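Local coordinates for probable 3-hydroxyisobutyrate dehydrogenase (Pseudomonas aeruginosa, PDB 3OBB), which catalyses the NAD-dependent oxidation of L-serine and methyl-L-serine and forms a homotetramer, a dimer of dimers, at residues Gln178-Leu183 / Gly214-Glu219. Residues are numbered along the deposited sequence; the frame is centred on the assembly and turned at random.
Sequences QLLAVL and GNWALE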
loop_
_atom_site.group_PDB
_atom_site.type_symbol
_atom_site.label_atom_id
_atom_site.label_comp_id
_atom_site.label_asym_id
_atom_site.label_seq_id
_atom_site.Cartn_x
_atom_site.Cartn_y
_atom_site.Cartn_z
ATOM N N GLN A 178 11.114 -0.892 11.830
ATOM C CA GLN A 178 10.114 -0.973 10.778
ATOM C C GLN A 178 8.721 -1.324 11.338
ATOM O O GLN A 178 7.691 -0.765 10.920
ATOM C CB GLN A 178 10.515 -1.957 9.690
ATOM C CG GLN A 178 9.532 -1.930 8.521
ATOM C CD GLN A 178 9.969 -2.832 7.358
ATOM O OE1 GLN A 178 10.143 -4.049 7.527
ATOM N NE2 GLN A 178 10.128 -2.244 6.185
ATOM N N LEU A 179 8.696 -2.269 12.275
ATOM C CA LEU A 179 7.459 -2.614 12.939
ATOM C C LEU A 179 6.895 -1.393 13.737
ATOM O O LEU A 179 5.694 -1.132 13.704
ATOM C CB LEU A 179 7.620 -3.863 13.817
ATOM C CG LEU A 179 6.356 -4.291 14.587
ATOM C CD1 LEU A 179 5.115 -4.487 13.669
ATOM C CD2 LEU A 179 6.617 -5.589 15.312
ATOM N N LEU A 180 7.768 -0.658 14.416
ATOM C CA LEU A 180 7.349 0.578 15.105
ATOM C C LEU A 180 6.670 1.578 14.161
ATOM O O LEU A 180 5.670 2.205 14.528
ATOM C CB LEU A 180 8.551 1.283 15.749
ATOM C CG LEU A 180 8.349 2.703 16.317
ATOM C CD1 LEU A 180 7.189 2.809 17.280
ATOM C CD2 LEU A 180 9.688 3.326 16.930
ATOM N N ALA A 181 7.212 1.719 12.959
ATOM C CA ALA A 181 6.694 2.682 12.025
ATOM C C ALA A 181 5.300 2.252 11.628
ATOM O O ALA A 181 4.384 3.054 11.560
ATOM C CB ALA A 181 7.604 2.791 10.778
ATOM N N VAL A 182 5.146 0.967 11.344
ATOM C CA VAL A 182 3.845 0.394 10.993
ATOM C C VAL A 182 2.857 0.587 12.127
ATOM O O VAL A 182 1.725 1.018 11.880
ATOM C CB VAL A 182 4.025 -1.087 10.693
ATOM C CG1 VAL A 182 2.690 -1.847 10.671
ATOM C CG2 VAL A 182 4.867 -1.237 9.397
ATOM N N LEU A 183 3.256 0.288 13.379
ATOM C CA LEU A 183 2.264 0.445 14.440
ATOM C C LEU A 183 1.917 1.898 14.732
ATOM O O LEU A 183 0.784 2.199 15.154
ATOM C CB LEU A 183 2.609 -0.344 15.725
ATOM C CG LEU A 183 3.870 -0.036 16.439
ATOM C CD1 LEU A 183 3.586 1.151 17.390
ATOM C CD2 LEU A 183 4.343 -1.316 17.194
ATOM N N GLY A 214 -3.803 -3.095 21.022
ATOM C CA GLY A 214 -2.755 -2.569 21.897
ATOM C C GLY A 214 -1.344 -2.622 21.327
ATOM O O GLY A 214 -0.944 -3.609 20.674
ATOM N N ASN A 215 -0.573 -1.563 21.572
ATOM C CA ASN A 215 0.799 -1.506 21.070
ATOM C C ASN A 215 1.634 -0.464 21.805
ATOM O O ASN A 215 1.120 0.348 22.624
ATOM C CB ASN A 215 0.809 -1.281 19.557
ATOM C CG ASN A 215 0.279 0.079 19.186
ATOM O OD1 ASN A 215 0.937 1.068 19.421
ATOM N ND2 ASN A 215 -0.930 0.137 18.651
ATOM N N TRP A 216 2.933 -0.506 21.538
ATOM C CA TRP A 216 3.862 0.407 22.164
ATOM C C TRP A 216 3.467 1.892 22.001
ATOM O O TRP A 216 3.540 2.655 22.966
ATOM C CB TRP A 216 5.237 0.176 21.580
ATOM C CG TRP A 216 6.344 0.926 22.284
ATOM C CD1 TRP A 216 7.029 0.514 23.392
ATOM C CD2 TRP A 216 6.929 2.213 21.888
ATOM N NE1 TRP A 216 8.021 1.443 23.688
ATOM C CE2 TRP A 216 7.976 2.484 22.789
ATOM C CE3 TRP A 216 6.665 3.132 20.850
ATOM C CZ2 TRP A 216 8.769 3.655 22.699
ATOM C CZ3 TRP A 216 7.440 4.287 20.750
ATOM C CH2 TRP A 216 8.488 4.533 21.662
ATOM N N ALA A 217 3.034 2.300 20.804
ATOM C CA ALA A 217 2.677 3.701 20.595
ATOM C C ALA A 217 1.558 4.095 21.555
ATOM O O ALA A 217 1.574 5.194 22.088
ATOM C CB ALA A 217 2.242 3.963 19.183
ATOM N N LEU A 218 0.582 3.199 21.730
ATOM C CA LEU A 218 -0.565 3.485 22.569
ATOM C C LEU A 218 -0.182 3.469 24.054
ATOM O O LEU A 218 -0.822 4.145 24.870
ATOM C CB LEU A 218 -1.693 2.480 22.303
ATOM C CG LEU A 218 -2.560 2.692 21.048
ATOM C CD1 LEU A 218 -3.403 1.434 20.775
ATOM C CD2 LEU A 218 -3.498 3.934 21.112
ATOM N N GLU A 219 0.863 2.718 24.408
ATOM C CA GLU A 219 1.258 2.634 25.821
ATOM C C GLU A 219 1.996 3.888 26.257
ATOM O O GLU A 219 1.875 4.317 27.384
ATOM C CB GLU A 219 2.153 1.407 26.073
ATOM C CG GLU A 219 1.448 0.079 25.919
ATOM C CD GLU A 219 0.553 -0.226 27.116
ATOM O OE1 GLU A 219 -0.523 -0.830 26.945
ATOM O OE2 GLU A 219 0.924 0.113 28.239
#
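The N-terminal end of the short helix 216-220 packs on the long helix 168-196 in the all-helical C-terminal domain, with Leu-180 and Leu-183 meeting Asn-215, Trp-216 and Ala-217. Leu-183 CD1 lies 3.6 Å from Ala-217 CB. The same methyl sits 3.3 Å from Asn-215 OD1, a van der Waals contact with a polar atom. Leu-183 CG stands between its backbone N and carbonyl carbon (chi1 60°), and the chi2 of 85° then turns CD1 toward Asn-215 and Ala-217.

Asn-215 is the N-cap of the short helix. Its OD1 accepts from Leu-218 N at 3.2 Å, with the donor nitrogen about 49° out of the carbonyl plane. A weak, more bent bond comes from Ala-217 N, 2.8 Å from Asn-215 OD1. Asn-215 ND2 is hydrogen-bonded to Thr-187 OG1, on the long helix, and to Gly-213 O. Both ends of the amide are thus held, and its rotation is fixed.

One turn back from Leu-183, Leu-180 CD1, whose side chain also touches Met-246 and Phe-287, meets the six-membered part of the Trp-216 ring obliquely, 3.6 Å from Trp-216 CE3. Gly-213 of a second subunit packs on Leu-183, and the backbones of Gly-214 and Trp-216 bond to that subunit, so the contact lies at a subunit interface. The arrangement is an N-capped short helix packed on the long helix that carries catalytic Lys-173 in a 6PGD-type C-terminal domain.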